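Side-chain contacts in histidine acid phosphatase (Hafnia alvei, PDB 4ARU), which belongs to branch 2 of the histidine phosphatase superfamily and folds around a mixed beta sheet flanked by helices: residues 63-66 and 67-71; 367-370 and 371-374. All blocks are in the same frame, centred on the assembly; numbering follows the deposited sequence.

Interaction 1. Residues 63-66 and 67-71; sequences FYRE and RFQQQ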
ATOM      1  N   PHE A  63       9.081 -11.279  11.498  1.00  8.93           N
ATOM      2  CA  PHE A  63       9.539 -10.037  12.125  1.00  9.39           C
ATOM      3  C   PHE A  63       8.465  -9.500  13.070  1.00  9.01           C
ATOM      4  O   PHE A  63       8.753  -9.130  14.221  1.00  8.85           O
ATOM      5  CB  PHE A  63       9.872  -8.991  11.068  1.00  9.74           C
ATOM      6  CG  PHE A  63      10.270  -7.667  11.675  1.00 10.46           C
ATOM      7  CD1 PHE A  63      11.490  -7.542  12.338  1.00 11.54           C
ATOM      8  CD2 PHE A  63       9.384  -6.601  11.680  1.00 10.74           C
ATOM      9  CE1 PHE A  63      11.853  -6.328  12.941  1.00 12.08           C
ATOM     10  CE2 PHE A  63       9.730  -5.400  12.284  1.00 11.56           C
ATOM     11  CZ  PHE A  63      10.971  -5.281  12.913  1.00 11.87           C
ATOM     12  N   TYR A  64       7.232  -9.474  12.596  1.00  8.39           N
ATOM     13  CA  TYR A  64       6.116  -9.045  13.423  1.00  8.59           C
ATOM     14  C   TYR A  64       5.999  -9.892  14.686  1.00  8.84           C
ATOM     15  O   TYR A  64       5.760  -9.364  15.784  1.00  8.94           O
ATOM     16  CB  TYR A  64       4.778  -9.091  12.665  1.00  8.44           C
ATOM     17  CG  TYR A  64       4.563  -8.072  11.582  1.00  8.46           C
ATOM     18  CD1 TYR A  64       4.660  -6.712  11.820  1.00  9.41           C
ATOM     19  CD2 TYR A  64       4.224  -8.488  10.300  1.00  8.72           C
ATOM     20  CE1 TYR A  64       4.453  -5.805  10.761  1.00  9.32           C
ATOM     21  CE2 TYR A  64       3.999  -7.584   9.270  1.00  9.54           C
ATOM     22  CZ  TYR A  64       4.150  -6.271   9.501  1.00  9.81           C
ATOM     23  OH  TYR A  64       3.880  -5.441   8.382  1.00 12.21           O
ATOM     24  N   ARG A  65       6.203 -11.197  14.553  1.00  9.20           N
ATOM     25  CA  ARG A  65       6.208 -12.075  15.730  1.00 10.15           C
ATOM     26  C   ARG A  65       7.238 -11.617  16.752  1.00 10.73           C
ATOM     27  O   ARG A  65       6.914 -11.454  17.936  1.00 10.78           O
ATOM     28  CB  ARG A  65       6.422 -13.554  15.350  1.00 11.06           C
ATOM     29  CG  ARG A  65       6.470 -14.510  16.536  1.00 12.59           C
ATOM     30  CD  ARG A  65       5.229 -14.321  17.410  1.00 14.05           C
ATOM     31  NE  ARG A  65       5.128 -15.230  18.561  1.00 15.97           N
ATOM     32  CZ  ARG A  65       4.690 -16.494  18.505  1.00 16.80           C
ATOM     33  NH1 ARG A  65       4.294 -17.049  17.362  1.00 16.46           N
ATOM     34  NH2 ARG A  65       4.639 -17.218  19.619  1.00 18.73           N
ATOM     35  N   GLU A  66       8.472 -11.362  16.309  1.00 10.81           N
ATOM     36  CA  GLU A  66       9.525 -10.977  17.234  1.00 11.69           C
ATOM     37  C   GLU A  66       9.192  -9.626  17.863  1.00 11.52           C
ATOM     38  O   GLU A  66       9.414  -9.476  19.070  1.00 11.54           O
ATOM     39  CB  GLU A  66      10.875 -10.879  16.544  1.00 12.66           C
ATOM     40  CG  GLU A  66      11.494 -12.186  16.117  1.00 14.33           C
ATOM     41  CD  GLU A  66      13.017 -12.126  15.903  1.00 16.61           C
ATOM     42  OE1 GLU A  66      13.728 -11.285  16.491  1.00 17.12           O
ATOM     43  OE2 GLU A  66      13.520 -12.984  15.147  1.00 19.69           O
ATOM     44  N   ARG A  67       8.680  -8.669  17.084  1.00 11.25           N
ATOM     45  CA  ARG A  67       8.421  -7.318  17.590  1.00 12.08           C
ATOM     46  C   ARG A  67       7.293  -7.405  18.618  1.00 11.62           C
ATOM     47  O   ARG A  67       7.393  -6.866  19.731  1.00 11.34           O
ATOM     48  CB  ARG A  67       8.009  -6.407  16.431  1.00 14.03           C
ATOM     49  CG  ARG A  67       7.525  -5.001  16.804  1.00 17.72           C
ATOM     50  CD  ARG A  67       7.208  -4.293  15.488  1.00 22.19           C
ATOM     51  NE  ARG A  67       6.550  -2.982  15.572  1.00 26.83           N
ATOM     52  CZ  ARG A  67       6.988  -1.848  14.996  1.00 30.75           C
ATOM     53  NH1 ARG A  67       8.120  -1.797  14.270  1.00 32.21           N
ATOM     54  NH2 ARG A  67       6.265  -0.738  15.142  1.00 33.75           N
ATOM     55  N   PHE A  68       6.220  -8.102  18.287  1.00 11.56           N
ATOM     56  CA  PHE A  68       5.076  -8.095  19.186  1.00 11.80           C
ATOM     57  C   PHE A  68       5.292  -8.957  20.434  1.00 12.28           C
ATOM     58  O   PHE A  68       4.726  -8.672  21.497  1.00 12.03           O
ATOM     59  CB  PHE A  68       3.791  -8.462  18.445  1.00 12.54           C
ATOM     60  CG  PHE A  68       3.462  -7.507  17.298  1.00 12.98           C
ATOM     61  CD1 PHE A  68       3.638  -6.138  17.422  1.00 13.69           C
ATOM     62  CD2 PHE A  68       3.006  -7.996  16.083  1.00 14.25           C
ATOM     63  CE1 PHE A  68       3.347  -5.255  16.348  1.00 14.54           C
ATOM     64  CE2 PHE A  68       2.722  -7.138  15.030  1.00 14.62           C
ATOM     65  CZ  PHE A  68       2.921  -5.783  15.154  1.00 14.56           C
ATOM     66  N   GLN A  69       6.094 -10.018  20.347  1.00 12.15           N
ATOM     67  CA  GLN A  69       6.500 -10.780  21.524  0.67 13.74           C
ATOM     68  C   GLN A  69       7.289  -9.926  22.466  1.00 13.77           C
ATOM     69  O   GLN A  69       7.120  -9.977  23.674  1.00 13.69           O
ATOM     70  CB  GLN A  69       7.409 -11.932  21.138  0.67 15.12           C
ATOM     71  CG  GLN A  69       6.632 -13.123  20.687  0.67 16.29           C
ATOM     72  CD  GLN A  69       7.522 -14.170  20.054  0.67 17.44           C
ATOM     73  OE1 GLN A  69       8.559 -13.876  19.479  0.67 19.81           O
ATOM     74  NE2 GLN A  69       7.120 -15.385  20.167  0.67 19.27           N
ATOM     75  N   GLN A  70       8.206  -9.146  21.912  1.00 13.98           N
ATOM     76  CA  GLN A  70       9.050  -8.308  22.758  1.00 16.14           C
ATOM     77  C   GLN A  70       8.203  -7.281  23.525  1.00 15.82           C
ATOM     78  O   GLN A  70       8.532  -6.941  24.659  1.00 15.56           O
ATOM     79  CB  GLN A  70      10.098  -7.607  21.885  1.00 18.01           C
ATOM     80  CG  GLN A  70      11.035  -6.669  22.668  1.00 21.44           C
ATOM     81  CD  GLN A  70      11.933  -5.855  21.736  1.00 24.88           C
ATOM     82  OE1 GLN A  70      11.479  -5.225  20.772  1.00 30.00           O
ATOM     83  NE2 GLN A  70      13.222  -5.869  22.031  1.00 29.14           N
ATOM     84  N   GLN A  71       7.096  -6.857  22.908  1.00 15.91           N
ATOM     85  CA  GLN A  71       6.195  -5.847  23.485  1.00 17.21           C
ATOM     86  C   GLN A  71       5.077  -6.496  24.326  1.00 17.42           C
ATOM     87  O   GLN A  71       4.156  -5.818  24.820  1.00 18.60           O
ATOM     88  CB  GLN A  71       5.621  -4.932  22.384  1.00 18.23           C
ATOM     89  CG  GLN A  71       6.693  -4.221  21.517  1.00 20.65           C
ATOM     90  CD  GLN A  71       6.172  -3.555  20.235  1.00 23.50           C
ATOM     91  OE1 GLN A  71       5.496  -4.168  19.375  1.00 25.24           O
ATOM     92  NE2 GLN A  71       6.527  -2.276  20.073  1.00 26.84           N
TER
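Y64 and F68, one helical turn apart, point the same way from helix 51-70 with their ring planes at 6° to each other. This is barely a stack: the planes are slid so far that the centroids stand 5.8 Å apart. The contact is instead made by one corner of the F68 ring, whose CE2 comes 3.7 Å from Y64 CB and also nears Y64 CD1. The four-residue spacing puts both on one flank, and similar first torsions (chi1 -71° and -60°, CG beside the backbone N) turn them alike. On another flank the F63 ring approaches the extended chain of R67, with F63 CE2 4.2 Å from R67 CD.

The backbone bonds are those of a regular alpha helix, from R67 N to F63 O (2.9 Å) through Q70 N to E66 O (3.1 Å).

Among the polar ends, R65 bends at its second torsion and donates to the carbonyls of P75, N78 and L106, while R67 forms a salt bridge with E339.

Y64 and F68 lie against strands 9-18 and 335-342, R67 reaches over strand 348-356, and the helix thus covers the mixed sheet near its own C-terminal end.

Interaction 2. Residues 367-370 and 371-374; sequences PLTL and QHPA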
ATOM      1  N   PRO A 367      16.552 -12.541   6.008  1.00 11.46           N
ATOM      2  CA  PRO A 367      15.861 -12.789   7.282  1.00 12.03           C
ATOM      3  C   PRO A 367      15.676 -11.458   8.033  1.00 12.46           C
ATOM      4  O   PRO A 367      16.570 -10.581   8.036  1.00 13.26           O
ATOM      5  CB  PRO A 367      16.769 -13.772   8.002  1.00 13.11           C
ATOM      6  CG  PRO A 367      17.639 -14.395   6.956  1.00 13.39           C
ATOM      7  CD  PRO A 367      17.805 -13.271   5.914  1.00 12.60           C
ATOM      8  N   LEU A 368      14.528 -11.294   8.664  1.00 11.71           N
ATOM      9  CA  LEU A 368      14.181 -10.101   9.394  1.00 11.98           C
ATOM     10  C   LEU A 368      14.018 -10.464  10.864  1.00 13.36           C
ATOM     11  O   LEU A 368      13.168 -11.292  11.201  1.00 15.37           O
ATOM     12  CB  LEU A 368      12.899  -9.530   8.864  1.00 11.37           C
ATOM     13  CG  LEU A 368      12.824  -9.219   7.385  1.00 10.32           C
ATOM     14  CD1 LEU A 368      11.403  -8.802   7.051  1.00 10.15           C
ATOM     15  CD2 LEU A 368      13.800  -8.120   6.954  1.00 10.54           C
ATOM     16  N   THR A 369      14.814  -9.853  11.726  1.00 12.81           N
ATOM     17  CA  THR A 369      14.813 -10.187  13.149  1.00 13.19           C
ATOM     18  C   THR A 369      14.933  -8.868  13.918  1.00 13.37           C
ATOM     19  O   THR A 369      15.172  -7.838  13.336  1.00 12.81           O
ATOM     20  CB  THR A 369      16.013 -11.087  13.495  1.00 13.91           C
ATOM     21  OG1 THR A 369      17.219 -10.332  13.323  1.00 14.25           O
ATOM     22  CG2 THR A 369      16.075 -12.395  12.695  1.00 14.21           C
ATOM     23  N   LEU A 370      14.815  -8.885  15.251  1.00 14.02           N
ATOM     24  CA  LEU A 370      15.039  -7.635  15.988  1.00 14.85           C
ATOM     25  C   LEU A 370      16.459  -7.119  15.815  1.00 15.05           C
ATOM     26  O   LEU A 370      16.668  -5.895  15.787  1.00 15.36           O
ATOM     27  CB  LEU A 370      14.640  -7.778  17.467  1.00 16.39           C
ATOM     28  CG  LEU A 370      13.098  -7.865  17.686  1.00 17.86           C
ATOM     29  CD1 LEU A 370      12.875  -7.676  19.169  1.00 19.54           C
ATOM     30  CD2 LEU A 370      12.317  -6.872  16.886  1.00 18.50           C
ATOM     31  N   GLN A 371      17.408  -8.032  15.673  1.00 15.43           N
ATOM     32  CA  GLN A 371      18.838  -7.679  15.478  1.00 16.55           C
ATOM     33  C   GLN A 371      19.073  -7.159  14.070  1.00 14.76           C
ATOM     34  O   GLN A 371      19.933  -6.313  13.899  1.00 14.75           O
ATOM     35  CB  GLN A 371      19.799  -8.854  15.772  1.00 20.01           C
ATOM     36  CG  GLN A 371      19.852  -9.334  17.227  1.00 24.02           C
ATOM     37  CD  GLN A 371      20.652  -8.421  18.165  1.00 28.98           C
ATOM     38  OE1 GLN A 371      20.605  -7.180  18.054  1.00 34.40           O
ATOM     39  NE2 GLN A 371      21.382  -9.034  19.111  1.00 34.40           N
ATOM     40  N   HIS A 372      18.282  -7.639  13.103  1.00 12.80           N
ATOM     41  CA  HIS A 372      18.406  -7.270  11.687  1.00 12.19           C
ATOM     42  C   HIS A 372      17.037  -6.943  11.154  1.00 11.29           C
ATOM     43  O   HIS A 372      16.433  -7.753  10.450  1.00 10.35           O
ATOM     44  CB  HIS A 372      19.128  -8.367  10.889  1.00 12.44           C
ATOM     45  CG  HIS A 372      20.522  -8.568  11.343  1.00 13.29           C
ATOM     46  ND1 HIS A 372      20.897  -9.527  12.256  1.00 13.70           N
ATOM     47  CD2 HIS A 372      21.629  -7.823  11.112  1.00 13.77           C
ATOM     48  CE1 HIS A 372      22.179  -9.404  12.522  1.00 14.64           C
ATOM     49  NE2 HIS A 372      22.642  -8.370  11.834  1.00 14.67           N
ATOM     50  N   PRO A 373      16.516  -5.766  11.510  1.00 11.25           N
ATOM     51  CA  PRO A 373      15.108  -5.558  11.412  1.00 10.66           C
ATOM     52  C   PRO A 373      14.608  -5.117  10.027  1.00  9.93           C
ATOM     53  O   PRO A 373      15.362  -4.585   9.223  1.00 10.02           O
ATOM     54  CB  PRO A 373      14.852  -4.428  12.453  1.00 10.95           C
ATOM     55  CG  PRO A 373      16.133  -3.681  12.507  1.00 11.71           C
ATOM     56  CD  PRO A 373      17.183  -4.730  12.340  1.00 12.14           C
ATOM     57  N   ALA A 374      13.310  -5.277   9.803  1.00  9.42           N
ATOM     58  CA  ALA A 374      12.626  -4.554   8.705  1.00  9.38           C
ATOM     59  C   ALA A 374      12.823  -3.056   8.898  1.00  9.35           C
ATOM     60  O   ALA A 374      13.062  -2.565  10.008  1.00  9.96           O
ATOM     61  CB  ALA A 374      11.169  -4.899   8.691  1.00  9.12           C
TER
HETATM   62  O   HOH W   1      17.351  -7.734   7.598  0.75 12.91           O
HETATM   63  O   HOH W   2      19.487 -11.663  12.883  1.00 21.87           O
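The H372 imidazole meets T369 through its edge: a water in the ring plane bridges the two side chains, 2.6 Å from H372 ND1 and 2.7 Å from T369 OG1. T369 OG1 itself lies near that plane, beyond the same edge, so within 367-374 the ring is engaged at its rim. Another flat group, the carbonyl of H372, is used differently. T369 N donates to H372 O over 2.9 Å in a nearly straight bond, yet it sits about 60° out of the carbonyl plane, away from a lone pair. A second water donates to H372 O and to P367 O, 3.0 Å from each, and L368 CA adds a CH...O contact, so the H372 oxygen is gripped by two conventional bonds and one weaker one.

Residues 369-372 form a type I beta turn, with L370 and Q371 at its two corners, in the loop that leads from helix 359-363 to strand 375-378. Its classical bond, H372 N to T369 O, is weak, bent to 125° at the hydrogen although the two atoms are 3.1 Å apart. The threonine side chain reinforces it: with OG1 turned between the backbone N and the carbonyl carbon (chi1 67°), the hydroxyl oxygen accepts from the same H372 N at 2.9 Å. The T369 carbonyl has a further neighbour in P373, whose CA makes a CH...O contact of 3.0 Å with T369 O.

Apolar contact across the turn is slight. L368 extends its CD1 methyl to 4.2 Å from A374 CB, and its CD2 rests near the A374 backbone; both residues are buried, and L368 also packs on M60. Past the turn, the P373 carbonyl accepts a bond from Q361 NE2.

Interaction 1 comes first along the chain, near the end of helix 51-70, and interaction 2 follows some 300 residues later, in the loop before strand 375-378. Their centres are nevertheless only about 10 Å apart, because the loop folds over the helix. E66 OE1 probably accepts a hydrogen bond from L370 N (2.9 Å), holding the turn to the helix, while E66 OE2 packs on T369 CB. F63 touches P373, with F63 CE1 3.6 Å from P373 CB, and Q70 meets L370. The helix thus has neighbours on two of its flanks: one sets rings on the mixed sheet, and another receives the loop that leads into strand 375-378 of that sheet.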